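Local coordinates for protein binary enterotoxin of Clostridium perfringens component a (Clostridium perfringens, PDB 5WTZ) that transfers ADP-ribose from NAD+ to actin, probably as the enzymatic component of a two-part clostridial enterotoxin, at residues N108-L113 and K199-A204; G192-T197 and Y203-A208; L214-E217 and S222-Q225; A370-V375 and N381-L386. All coordinates share one frame; numbering follows the deposited sequence.

Interaction 1 (N108-L113 and K199-A204); sequences NLESSL and KGKQYA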
loop_
_atom_site.group_PDB
_atom_site.type_symbol
_atom_site.label_atom_id
_atom_site.label_comp_id
_atom_site.label_asym_id
_atom_site.label_seq_id
_atom_site.Cartn_x
_atom_site.Cartn_y
_atom_site.Cartn_z
ATOM N N ASN A 108 11.908 16.821 -10.441
ATOM C CA ASN A 108 11.001 17.863 -10.885
ATOM C C ASN A 108 10.561 17.643 -12.329
ATOM O O ASN A 108 11.397 17.458 -13.213
ATOM C CB ASN A 108 11.668 19.231 -10.740
ATOM C CG ASN A 108 10.666 20.348 -10.518
ATOM O OD1 ASN A 108 9.695 20.490 -11.262
ATOM N ND2 ASN A 108 10.892 21.140 -9.475
ATOM N N LEU A 109 9.253 17.667 -12.572
ATOM C CA LEU A 109 8.732 17.472 -13.928
ATOM C C LEU A 109 8.694 18.767 -14.728
ATOM O O LEU A 109 8.640 18.750 -15.962
ATOM C CB LEU A 109 7.336 16.852 -13.875
ATOM C CG LEU A 109 7.323 15.353 -13.614
ATOM C CD1 LEU A 109 5.927 14.883 -13.234
ATOM C CD2 LEU A 109 7.840 14.627 -14.858
ATOM N N GLU A 110 8.726 19.894 -14.027
ATOM C CA GLU A 110 8.727 21.190 -14.681
ATOM C C GLU A 110 10.088 21.432 -15.313
ATOM O O GLU A 110 11.116 21.275 -14.658
ATOM C CB GLU A 110 8.388 22.302 -13.681
ATOM C CG GLU A 110 7.104 23.042 -14.009
ATOM C CD GLU A 110 6.541 23.820 -12.832
ATOM O OE1 GLU A 110 7.323 24.505 -12.138
ATOM O OE2 GLU A 110 5.314 23.750 -12.606
ATOM N N SER A 111 10.101 21.782 -16.593
ATOM C CA SER A 111 11.335 22.206 -17.230
ATOM C C SER A 111 11.884 23.420 -16.492
ATOM O O SER A 111 11.116 24.240 -15.982
ATOM C CB SER A 111 11.105 22.540 -18.701
ATOM O OG SER A 111 12.140 23.363 -19.200
ATOM N N SER A 112 13.205 23.536 -16.425
ATOM C CA SER A 112 13.815 24.686 -15.770
ATOM C C SER A 112 13.772 25.927 -16.663
ATOM O O SER A 112 13.912 27.048 -16.174
ATOM C CB SER A 112 15.256 24.375 -15.360
ATOM O OG SER A 112 16.049 24.043 -16.483
ATOM N N LEU A 113 13.564 25.736 -17.965
ATOM C CA LEU A 113 13.490 26.867 -18.885
ATOM C C LEU A 113 12.114 27.535 -18.887
ATOM O O LEU A 113 12.011 28.761 -18.822
ATOM C CB LEU A 113 13.849 26.434 -20.309
ATOM C CG LEU A 113 13.542 27.487 -21.383
ATOM C CD1 LEU A 113 14.336 28.777 -21.155
ATOM C CD2 LEU A 113 13.780 26.944 -22.791
ATOM N N LYS A 199 -5.087 25.134 -19.566
ATOM C CA LYS A 199 -4.879 26.569 -19.356
ATOM C C LYS A 199 -3.436 26.988 -19.653
ATOM O O LYS A 199 -2.818 27.708 -18.868
ATOM C CB LYS A 199 -5.251 26.962 -17.925
ATOM C CG LYS A 199 -6.723 26.786 -17.571
ATOM C CD LYS A 199 -7.588 27.799 -18.302
ATOM C CE LYS A 199 -9.025 27.767 -17.798
ATOM N NZ LYS A 199 -9.932 28.643 -18.582
ATOM N N GLY A 200 -2.893 26.502 -20.766
ATOM C CA GLY A 200 -1.589 26.941 -21.239
ATOM C C GLY A 200 -0.416 26.242 -20.580
ATOM O O GLY A 200 0.738 26.475 -20.942
ATOM N N LYS A 201 -0.714 25.380 -19.614
ATOM C CA LYS A 201 0.316 24.709 -18.830
ATOM C C LYS A 201 0.314 23.199 -19.043
ATOM O O LYS A 201 -0.742 22.561 -19.093
ATOM C CB LYS A 201 0.128 25.029 -17.343
ATOM C CG LYS A 201 1.088 24.336 -16.401
ATOM C CD LYS A 201 0.859 24.856 -14.984
ATOM C CE LYS A 201 1.700 24.125 -13.966
ATOM N NZ LYS A 201 3.147 24.186 -14.308
ATOM N N GLN A 202 1.504 22.628 -19.157
ATOM C CA GLN A 202 1.627 21.186 -19.341
ATOM C C GLN A 202 1.646 20.417 -18.025
ATOM O O GLN A 202 2.316 20.803 -17.068
ATOM C CB GLN A 202 2.888 20.855 -20.140
ATOM C CG GLN A 202 2.809 21.281 -21.594
ATOM C CD GLN A 202 4.014 20.840 -22.409
ATOM O OE1 GLN A 202 4.948 20.232 -21.879
ATOM N NE2 GLN A 202 4.000 21.157 -23.705
ATOM N N TYR A 203 0.916 19.311 -18.002
ATOM C CA TYR A 203 0.908 18.412 -16.869
ATOM C C TYR A 203 1.192 17.009 -17.370
ATOM O O TYR A 203 0.868 16.679 -18.508
ATOM C CB TYR A 203 -0.440 18.448 -16.144
ATOM C CG TYR A 203 -0.829 19.795 -15.576
ATOM C CD1 TYR A 203 -1.454 20.758 -16.373
ATOM C CD2 TYR A 203 -0.585 20.104 -14.236
ATOM C CE1 TYR A 203 -1.824 22.000 -15.853
ATOM C CE2 TYR A 203 -0.947 21.342 -13.712
ATOM C CZ TYR A 203 -1.566 22.284 -14.524
ATOM O OH TYR A 203 -1.932 23.511 -14.014
ATOM N N ALA A 204 1.794 16.183 -16.524
ATOM C CA ALA A 204 1.941 14.770 -16.831
ATOM C C ALA A 204 0.617 14.060 -16.547
ATOM O O ALA A 204 0.185 13.982 -15.392
ATOM C CB ALA A 204 3.077 14.155 -16.016
#
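L109 and E110 meet A204 and K201 at the edge of the ADP-ribosyltransferase-like fold, where the loop between strand 92-98 and helix 120-130 runs past the start of strand 201-211. The contact is small, burying 117 Å² in all, and it opens with an Asx turn. N108 does not reach the strand, but its OD1 accepts from E110 N at 3.0 Å, in the carbonyl plane and on a lone pair, closing the turn that leads into E110. L109 points toward the strand and is buried; its CD1 branch lies 4.0 Å from A204 CB. A122 and I123 of helix 120-130 continue this apolar patch, touching L109 and A204 respectively. E110 follows with its CB turned to one side, yet its extended chain brings the carboxylate nearer to the strand, where the K201 side chain reaches out to it. There K201 NZ donates to E110 OE2 at 2.8 Å in a salt bridge, and the ammonium approaches from above the carboxylate plane, 38° out of it. The two side chains cross at about a right angle. K201 is extended as far as CE and then bends at the last torsion (chi4 56°), which turns NZ to the acid; S115 O offers the same nitrogen a second, weak hydrogen bond. Both charged residues are partly exposed, so solvent probably screens the pair. Past E110 the loop leaves the strand: S111 hydrogen-bonds by its backbone with I117 and shapes an ST turn, in which S111 OG accepts from L113 N at 3.0 Å.

Interaction 2 (G192-T197 and Y203-A208); sequences GLSIVT and YAKVDA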
loop_
_atom_site.group_PDB
_atom_site.type_symbol
_atom_site.label_atom_id
_atom_site.label_comp_id
_atom_site.label_asym_id
_atom_site.label_seq_id
_atom_site.Cartn_x
_atom_site.Cartn_y
_atom_site.Cartn_z
ATOM N N GLY A 192 -1.235 4.327 -18.996
ATOM C CA GLY A 192 -0.763 5.214 -20.049
ATOM C C GLY A 192 -0.159 6.490 -19.491
ATOM O O GLY A 192 -0.439 6.862 -18.350
ATOM N N LEU A 193 0.659 7.163 -20.301
ATOM C CA LEU A 193 1.311 8.409 -19.907
ATOM C C LEU A 193 1.450 9.335 -21.105
ATOM O O LEU A 193 1.815 8.911 -22.207
ATOM C CB LEU A 193 2.691 8.144 -19.284
ATOM C CG LEU A 193 3.523 9.359 -18.844
ATOM C CD1 LEU A 193 3.008 10.009 -17.540
ATOM C CD2 LEU A 193 4.996 8.995 -18.683
ATOM N N SER A 194 1.139 10.608 -20.883
ATOM C CA SER A 194 1.188 11.614 -21.921
ATOM C C SER A 194 1.201 12.987 -21.284
ATOM O O SER A 194 0.916 13.138 -20.098
ATOM C CB SER A 194 -0.004 11.483 -22.868
ATOM O OG SER A 194 -1.217 11.680 -22.165
ATOM N N ILE A 195 1.541 13.989 -22.077
ATOM C CA ILE A 195 1.475 15.362 -21.628
ATOM C C ILE A 195 0.146 15.968 -22.057
ATOM O O ILE A 195 -0.320 15.756 -23.183
ATOM C CB ILE A 195 2.649 16.193 -22.179
ATOM C CG1 ILE A 195 3.978 15.610 -21.699
ATOM C CG2 ILE A 195 2.531 17.639 -21.753
ATOM C CD1 ILE A 195 5.187 16.379 -22.172
ATOM N N VAL A 196 -0.478 16.703 -21.146
ATOM C CA VAL A 196 -1.739 17.370 -21.430
ATOM C C VAL A 196 -1.580 18.837 -21.076
ATOM O O VAL A 196 -0.990 19.178 -20.048
ATOM C CB VAL A 196 -2.939 16.739 -20.648
ATOM C CG1 VAL A 196 -2.761 16.859 -19.132
ATOM C CG2 VAL A 196 -4.255 17.364 -21.075
ATOM N N THR A 197 -2.078 19.703 -21.948
ATOM C CA THR A 197 -2.015 21.133 -21.703
ATOM C C THR A 197 -3.350 21.604 -21.175
ATOM O O THR A 197 -4.380 21.427 -21.822
ATOM C CB THR A 197 -1.639 21.898 -22.972
ATOM O OG1 THR A 197 -0.371 21.415 -23.430
ATOM C CG2 THR A 197 -1.537 23.410 -22.690
ATOM N N TYR A 203 0.916 19.311 -18.002
ATOM C CA TYR A 203 0.908 18.412 -16.869
ATOM C C TYR A 203 1.192 17.009 -17.370
ATOM O O TYR A 203 0.868 16.679 -18.508
ATOM C CB TYR A 203 -0.440 18.448 -16.144
ATOM C CG TYR A 203 -0.829 19.795 -15.576
ATOM C CD1 TYR A 203 -1.454 20.758 -16.373
ATOM C CD2 TYR A 203 -0.585 20.104 -14.236
ATOM C CE1 TYR A 203 -1.824 22.000 -15.853
ATOM C CE2 TYR A 203 -0.947 21.342 -13.712
ATOM C CZ TYR A 203 -1.566 22.284 -14.524
ATOM O OH TYR A 203 -1.932 23.511 -14.014
ATOM N N ALA A 204 1.794 16.183 -16.524
ATOM C CA ALA A 204 1.941 14.770 -16.831
ATOM C C ALA A 204 0.617 14.060 -16.547
ATOM O O ALA A 204 0.185 13.982 -15.392
ATOM C CB ALA A 204 3.077 14.155 -16.016
ATOM N N LYS A 205 -0.042 13.579 -17.596
ATOM C CA LYS A 205 -1.309 12.885 -17.432
ATOM C C LYS A 205 -1.090 11.375 -17.286
ATOM O O LYS A 205 -0.665 10.690 -18.221
ATOM C CB LYS A 205 -2.235 13.186 -18.602
ATOM C CG LYS A 205 -3.600 12.539 -18.518
ATOM C CD LYS A 205 -4.351 12.758 -19.808
ATOM C CE LYS A 205 -5.498 11.786 -19.963
ATOM N NZ LYS A 205 -6.127 11.910 -21.311
ATOM N N VAL A 206 -1.399 10.867 -16.103
ATOM C CA VAL A 206 -1.338 9.438 -15.830
ATOM C C VAL A 206 -2.725 8.832 -16.022
ATOM O O VAL A 206 -3.659 9.144 -15.270
ATOM C CB VAL A 206 -0.826 9.156 -14.395
ATOM C CG1 VAL A 206 -0.802 7.657 -14.105
ATOM C CG2 VAL A 206 0.564 9.749 -14.197
ATOM N N ASP A 207 -2.874 8.019 -17.056
ATOM C CA ASP A 207 -4.059 7.185 -17.172
ATOM C C ASP A 207 -3.833 5.995 -16.253
ATOM O O ASP A 207 -2.730 5.441 -16.207
ATOM C CB ASP A 207 -4.296 6.714 -18.607
ATOM C CG ASP A 207 -4.761 7.838 -19.532
ATOM O OD1 ASP A 207 -5.479 8.756 -19.081
ATOM O OD2 ASP A 207 -4.421 7.786 -20.728
ATOM N N ALA A 208 -4.864 5.610 -15.509
ATOM C CA ALA A 208 -4.740 4.466 -14.609
ATOM C C ALA A 208 -6.064 3.762 -14.342
ATOM O O ALA A 208 -7.157 4.340 -14.501
ATOM C CB ALA A 208 -4.120 4.908 -13.290
HETATM O O HOH W 1 -2.094 9.597 -20.213
#
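V196 and K205 cross at about a right angle on one face of an antiparallel hairpin, strands 187-198 and 201-211, with V196 CG1 3.7 Å from K205 CB. The contact is diagonal, since V196 is paired with Y203 and K205 with S194. V196 CG1 stands between its own backbone N and carbonyl carbon (chi1 62°), which lets the same methyl approach Y203 CB. Further along this face, S194 OG, K205 O and D207 OD2 surround one water: it donates to K205 O at 2.7 Å, lies 3.0 Å from S194 OG, and makes a weak bond to D207 OD2. The extended K205 chain carries NZ away from S194 and within 3.9 Å of D207 OD1, a long ion pair; the stronger partner of D207 OD1 is H159 ND1. On the reverse face, L193 reaches across the strands, its CD1 4.1 Å from V206 CG2. Five firm backbone bonds fix the register, among them K205 N to S194 O at 2.7 Å. A sixth, from G192 N to D207 O, is weak. The short segments run at 138° to each other, evidence of a strongly twisted hairpin. Helix 120-130 covers the face of L193, I195 and V206 through I123, F126 and A127. On its far edge strand 201-211 pairs with the parallel strand 156-162, while strand 134-136 flanks strand 187-198, so both hairpin strands are interior strands of a five-stranded mixed sheet in the first of the two ADP-ribosyltransferase-family regions, away from the NAD site.

Interaction 3 (L214-E217 and S222-Q225); sequences LNFE and SASQ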
loop_
_atom_site.group_PDB
_atom_site.type_symbol
_atom_site.label_atom_id
_atom_site.label_comp_id
_atom_site.label_asym_id
_atom_site.label_seq_id
_atom_site.Cartn_x
_atom_site.Cartn_y
_atom_site.Cartn_z
ATOM N N LEU A 214 -5.040 -8.089 -3.174
ATOM C CA LEU A 214 -5.303 -8.933 -2.002
ATOM C C LEU A 214 -4.405 -8.450 -0.865
ATOM O O LEU A 214 -3.171 -8.555 -0.917
ATOM C CB LEU A 214 -5.067 -10.411 -2.311
ATOM C CG LEU A 214 -5.380 -11.425 -1.199
ATOM C CD1 LEU A 214 -6.850 -11.426 -0.837
ATOM C CD2 LEU A 214 -4.926 -12.821 -1.587
ATOM N N ASN A 215 -5.041 -7.879 0.145
ATOM C CA ASN A 215 -4.345 -7.175 1.213
ATOM C C ASN A 215 -5.198 -7.294 2.466
ATOM O O ASN A 215 -6.214 -6.617 2.594
ATOM C CB ASN A 215 -4.114 -5.708 0.829
ATOM C CG ASN A 215 -3.290 -4.953 1.857
ATOM O OD1 ASN A 215 -2.987 -5.472 2.944
ATOM N ND2 ASN A 215 -2.953 -3.702 1.539
ATOM N N PHE A 216 -4.808 -8.171 3.382
ATOM C CA PHE A 216 -5.665 -8.468 4.528
ATOM C C PHE A 216 -5.699 -7.355 5.577
ATOM O O PHE A 216 -6.671 -7.251 6.324
ATOM C CB PHE A 216 -5.228 -9.790 5.167
ATOM C CG PHE A 216 -5.367 -10.954 4.239
ATOM C CD1 PHE A 216 -6.605 -11.253 3.689
ATOM C CD2 PHE A 216 -4.276 -11.732 3.901
ATOM C CE1 PHE A 216 -6.751 -12.312 2.817
ATOM C CE2 PHE A 216 -4.416 -12.797 3.025
ATOM C CZ PHE A 216 -5.657 -13.083 2.486
ATOM N N GLU A 217 -4.661 -6.514 5.593
ATOM C CA GLU A 217 -4.471 -5.468 6.616
ATOM C C GLU A 217 -4.717 -6.025 8.035
ATOM O O GLU A 217 -3.824 -6.694 8.563
ATOM C CB GLU A 217 -5.343 -4.230 6.304
ATOM C CG GLU A 217 -4.866 -3.550 4.996
ATOM C CD GLU A 217 -5.439 -2.163 4.747
ATOM O OE1 GLU A 217 -6.519 -1.850 5.275
ATOM O OE2 GLU A 217 -4.796 -1.395 4.011
ATOM N N SER A 222 -9.654 -13.663 7.382
ATOM C CA SER A 222 -9.417 -13.873 5.962
ATOM C C SER A 222 -7.980 -14.292 5.709
ATOM O O SER A 222 -7.713 -15.119 4.835
ATOM C CB SER A 222 -9.751 -12.617 5.164
ATOM O OG SER A 222 -11.144 -12.378 5.207
ATOM N N ALA A 223 -7.055 -13.720 6.472
ATOM C CA ALA A 223 -5.644 -14.068 6.352
ATOM C C ALA A 223 -5.415 -15.537 6.683
ATOM O O ALA A 223 -4.779 -16.265 5.919
ATOM C CB ALA A 223 -4.803 -13.187 7.257
ATOM N N SER A 224 -5.944 -15.961 7.823
ATOM C CA SER A 224 -5.825 -17.337 8.278
ATOM C C SER A 224 -6.435 -18.313 7.263
ATOM O O SER A 224 -5.843 -19.343 6.945
ATOM C CB SER A 224 -6.488 -17.483 9.650
ATOM O OG SER A 224 -6.561 -18.839 10.047
ATOM N N GLN A 225 -7.612 -17.971 6.745
ATOM C CA GLN A 225 -8.288 -18.789 5.740
ATOM C C GLN A 225 -7.492 -18.934 4.447
ATOM O O GLN A 225 -7.405 -20.026 3.888
ATOM C CB GLN A 225 -9.666 -18.208 5.436
ATOM C CG GLN A 225 -10.707 -18.552 6.493
ATOM C CD GLN A 225 -12.036 -17.852 6.272
ATOM O OE1 GLN A 225 -12.081 -16.697 5.838
ATOM N NE2 GLN A 225 -13.126 -18.546 6.580
#
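F216 lays one face of its ring on the backbone of A223, forming a CH-pi contact between the loop after strand 201-211 and the first turns of helix 220-237; this loop appears to link the first ADP-ribosyltransferase-like region to the helix that begins the second. The evidence is direct: A223 CA lies 3.6 Å from the centroid of the F216 ring and only 10° off the ring normal. F216 contributes the most buried surface, 73 Å², followed by A223 with 37 Å² and S222 with 30 Å². Its CB points toward the helix, and with CG anti to the carbonyl carbon (chi1 -62°) the ring is laid across the S222-A223 peptide, so that S222 C also falls over the same face. Over this one face the two ortho carbons meet different residues: A223 CB packs against F216 CD2 at 3.7 Å, whereas S222 CB lies 3.7 Å from F216 CD1. The serine takes part by CB and its backbone carbonyl, while its hydroxyl is hydrogen-bonded to D219 OD2, three residues earlier. No polar bond joins the two segments, and contact is made by an aromatic plane against carbon and peptide. Around it, W226 of the same helix meets the F216 ring at about 55°, and I295 of strand 295-301 touches the phenylalanine too. V345 and L346 pack on A223. The contact thus lies where the chain passes from strand 201-211 into helix 220-237, beside strand 295-301, with the A223 side chain about 12 Å from bound NAD. S222 O stands above the same face, 3.6 Å from F216 CE1.

Interaction 4 (A370-V375 and N381-L386); sequences AAYVSV and NEYEVL. With NAD (nicotinamide-adenine-dinucleotide), chain B.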
loop_
_atom_site.group_PDB
_atom_site.type_symbol
_atom_site.label_atom_id
_atom_site.label_comp_id
_atom_site.label_asym_id
_atom_site.label_seq_id
_atom_site.Cartn_x
_atom_site.Cartn_y
_atom_site.Cartn_z
ATOM N N ALA A 370 7.850 -18.563 -1.991
ATOM C CA ALA A 370 7.505 -18.148 -0.635
ATOM C C ALA A 370 6.395 -19.048 -0.136
ATOM O O ALA A 370 5.664 -19.634 -0.955
ATOM C CB ALA A 370 7.049 -16.652 -0.596
ATOM N N ALA A 371 6.265 -19.191 1.181
ATOM C CA ALA A 371 5.200 -20.025 1.743
ATOM C C ALA A 371 4.560 -19.383 2.969
ATOM O O ALA A 371 5.226 -18.661 3.722
ATOM C CB ALA A 371 5.731 -21.420 2.096
ATOM N N TYR A 372 3.262 -19.634 3.153
ATOM C CA TYR A 372 2.570 -19.268 4.384
ATOM C C TYR A 372 2.918 -20.327 5.413
ATOM O O TYR A 372 2.261 -21.371 5.501
ATOM C CB TYR A 372 1.057 -19.195 4.175
ATOM C CG TYR A 372 0.272 -18.648 5.352
ATOM C CD1 TYR A 372 -0.110 -19.463 6.415
ATOM C CD2 TYR A 372 -0.123 -17.323 5.368
ATOM C CE1 TYR A 372 -0.853 -18.955 7.487
ATOM C CE2 TYR A 372 -0.864 -16.813 6.424
ATOM C CZ TYR A 372 -1.223 -17.624 7.471
ATOM O OH TYR A 372 -1.959 -17.074 8.500
ATOM N N VAL A 373 3.954 -20.066 6.201
ATOM C CA VAL A 373 4.535 -21.111 7.031
ATOM C C VAL A 373 3.724 -21.341 8.307
ATOM O O VAL A 373 3.845 -22.387 8.935
ATOM C CB VAL A 373 6.012 -20.783 7.390
ATOM C CG1 VAL A 373 6.904 -20.832 6.142
ATOM C CG2 VAL A 373 6.115 -19.438 8.105
ATOM N N SER A 374 2.873 -20.376 8.662
ATOM C CA SER A 374 2.062 -20.468 9.872
ATOM C C SER A 374 0.925 -21.498 9.812
ATOM O O SER A 374 0.188 -21.645 10.789
ATOM C CB SER A 374 1.472 -19.100 10.208
ATOM O OG SER A 374 2.491 -18.128 10.323
ATOM N N VAL A 375 0.773 -22.207 8.694
ATOM C CA VAL A 375 -0.188 -23.316 8.647
ATOM C C VAL A 375 0.300 -24.453 9.521
ATOM O O VAL A 375 -0.497 -25.251 10.031
ATOM C CB VAL A 375 -0.414 -23.866 7.225
ATOM C CG1 VAL A 375 -1.139 -22.857 6.381
ATOM C CG2 VAL A 375 0.903 -24.280 6.581
ATOM N N ASN A 381 -1.782 -17.446 16.222
ATOM C CA ASN A 381 -1.481 -16.015 16.343
ATOM C C ASN A 381 -0.358 -15.556 15.411
ATOM O O ASN A 381 0.037 -14.390 15.428
ATOM C CB ASN A 381 -1.135 -15.655 17.793
ATOM C CG ASN A 381 -2.012 -16.383 18.794
ATOM O OD1 ASN A 381 -3.219 -16.530 18.590
ATOM N ND2 ASN A 381 -1.402 -16.867 19.873
ATOM N N GLU A 382 0.152 -16.465 14.587
ATOM C CA GLU A 382 1.171 -16.097 13.616
ATOM C C GLU A 382 0.573 -16.160 12.209
ATOM O O GLU A 382 -0.342 -16.951 11.944
ATOM C CB GLU A 382 2.389 -17.010 13.737
ATOM C CG GLU A 382 2.964 -17.087 15.146
ATOM C CD GLU A 382 4.313 -16.402 15.272
ATOM O OE1 GLU A 382 5.046 -16.708 16.238
ATOM O OE2 GLU A 382 4.640 -15.559 14.408
ATOM N N TYR A 383 1.078 -15.306 11.320
ATOM C CA TYR A 383 0.505 -15.128 9.986
ATOM C C TYR A 383 1.631 -14.839 9.003
ATOM O O TYR A 383 1.553 -13.900 8.194
ATOM C CB TYR A 383 -0.527 -13.992 9.993
ATOM C CG TYR A 383 -1.591 -14.179 11.049
ATOM C CD1 TYR A 383 -1.419 -13.672 12.330
ATOM C CD2 TYR A 383 -2.747 -14.899 10.781
ATOM C CE1 TYR A 383 -2.378 -13.863 13.314
ATOM C CE2 TYR A 383 -3.716 -15.088 11.756
ATOM C CZ TYR A 383 -3.522 -14.565 13.019
ATOM O OH TYR A 383 -4.474 -14.744 13.994
ATOM N N GLU A 384 2.674 -15.667 9.074
ATOM C CA GLU A 384 3.919 -15.400 8.382
ATOM C C GLU A 384 3.980 -15.991 6.978
ATOM O O GLU A 384 3.628 -17.167 6.745
ATOM C CB GLU A 384 5.111 -15.929 9.194
ATOM C CG GLU A 384 6.443 -15.746 8.479
ATOM C CD GLU A 384 7.657 -15.902 9.406
ATOM O OE1 GLU A 384 7.483 -16.189 10.606
ATOM O OE2 GLU A 384 8.788 -15.710 8.915
ATOM N N VAL A 385 4.434 -15.166 6.044
ATOM C CA VAL A 385 4.899 -15.649 4.756
ATOM C C VAL A 385 6.409 -15.503 4.734
ATOM O O VAL A 385 6.939 -14.402 4.889
ATOM C CB VAL A 385 4.246 -14.902 3.581
ATOM C CG1 VAL A 385 5.015 -15.155 2.276
ATOM C CG2 VAL A 385 2.774 -15.321 3.439
ATOM N N LEU A 386 7.093 -16.634 4.582
ATOM C CA LEU A 386 8.550 -16.664 4.535
ATOM C C LEU A 386 9.015 -16.716 3.085
ATOM O O LEU A 386 8.623 -17.600 2.329
ATOM C CB LEU A 386 9.085 -17.861 5.322
ATOM C CG LEU A 386 10.603 -18.033 5.456
ATOM C CD1 LEU A 386 11.182 -16.822 6.178
ATOM C CD2 LEU A 386 10.942 -19.319 6.208
HETATM P PA NAD B . 15.737 -11.242 10.836
HETATM O O1A NAD B . 16.749 -12.363 10.851
HETATM O O2A NAD B . 15.071 -10.844 9.553
HETATM O O5B NAD B . 16.396 -9.903 11.445
HETATM C C5B NAD B . 17.314 -9.911 12.544
HETATM C C4B NAD B . 18.195 -8.678 12.468
HETATM O O4B NAD B . 18.964 -8.759 11.261
HETATM C C3B NAD B . 17.376 -7.392 12.408
HETATM O O3B NAD B . 18.064 -6.379 13.161
HETATM C C2B NAD B . 17.373 -7.051 10.924
HETATM O O2B NAD B . 17.267 -5.645 10.680
HETATM C C1B NAD B . 18.698 -7.622 10.433
HETATM N N9A NAD B . 18.552 -8.052 9.027
HETATM C C8A NAD B . 17.666 -8.940 8.541
HETATM N N7A NAD B . 17.814 -9.076 7.193
HETATM C C5A NAD B . 18.793 -8.244 6.820
HETATM C C6A NAD B . 19.458 -7.884 5.551
HETATM N N6A NAD B . 19.072 -8.462 4.392
HETATM N N1A NAD B . 20.438 -6.949 5.590
HETATM C C2A NAD B . 20.830 -6.376 6.742
HETATM N N3A NAD B . 20.278 -6.668 7.935
HETATM C C4A NAD B . 19.269 -7.567 8.023
HETATM O O3 NAD B . 14.596 -11.651 11.886
HETATM P PN NAD B . 13.456 -10.736 12.557
HETATM O O1N NAD B . 12.511 -10.293 11.462
HETATM O O2N NAD B . 14.125 -9.733 13.467
HETATM O O5D NAD B . 12.759 -11.852 13.483
HETATM C C5D NAD B . 12.279 -13.084 12.944
HETATM C C4D NAD B . 11.367 -13.744 13.962
HETATM O O4D NAD B . 10.122 -13.046 14.006
HETATM C C3D NAD B . 11.017 -15.150 13.517
HETATM O O3D NAD B . 10.630 -15.892 14.688
HETATM C C2D NAD B . 9.814 -14.940 12.625
HETATM O O2D NAD B . 8.970 -16.096 12.594
HETATM C C1D NAD B . 9.128 -13.717 13.240
HETATM N N1N NAD B . 8.568 -12.782 12.243
HETATM C C2N NAD B . 9.035 -11.521 12.136
HETATM C C3N NAD B . 8.494 -10.644 11.189
HETATM C C7N NAD B . 8.987 -9.229 11.049
HETATM O O7N NAD B . 10.138 -8.904 11.367
HETATM N N7N NAD B . 8.104 -8.352 10.599
HETATM C C4N NAD B . 7.457 -11.050 10.357
HETATM C C5N NAD B . 6.997 -12.351 10.487
HETATM C C6N NAD B . 7.574 -13.193 11.441
HETATM O O HOH W 2 -2.646 -18.540 10.482
#
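E384 is gripped by S374 and V373 across a short antiparallel hairpin, and its carboxylate carries the contact into the NAD site. E382, Y383 and E384 fit the EXE signature of arginine-specific ADP-ribosyltransferases. In the first shell, NAD O2D, a hydroxyl of the nicotinamide ribose, donates to E384 OE1 at a modelled 2.5 Å, a very short value whose exact length deserves caution. The ring carbon C6N of NAD also lies 3.1 Å from E384 OE1. The second oxygen, E384 OE2, is bonded to S342 OG of the adjoining strand 341-344. E384 reaches the ligand because its CG is anti to the backbone N (chi1 177°) and its chain stays extended beyond that point.

The next shell fixes the root of this side chain. E384 N donates to S374 OG at 2.8 Å in a nearly straight bond (170°), and V373 N donates to E384 O at 3.0 Å. V373 CG2 rests on E384 CG at 3.7 Å, with L250 of helix 240-263 touching both residues. Further back, A371 and L386 exchange a pair of backbone bonds, A370 CB meets V385 CG1, and V373 CG1 packs on L386 CB. Helix 220-237 backs A371, Y372 and V373 through Y231 and W234. Y372 and Y383 lie side by side, pointing the same way; Y372 OH approaches Y383 CD2 to 3.2 Å. At the edge of the Y372 ring and in its plane, a water lies 2.6 Å from Y372 OH and donates to E382 O.

Overall arrangement
Interactions 1 and 2 belong to one sheet: both use strand 201-211, share Y203 and A204, and touch where Q202 packs on I195 and T197. They are only partly buried: their charged residues (E110, K201, K205, D207) are partly exposed, while the apolar A204 and V206 are buried. Interactions 3 and 4 are buried contacts on the opposite side of the chain's centre, their own centres 12 Å apart, with S224 packing on Y372 and Y383. Two contacts are antiparallel hairpins rich in backbone bonds, but the loop-to-strand contact of interaction 1 combines one ion pair with one apolar contact, and interaction 3 rests on an aromatic face. Only interaction 4 holds NAD.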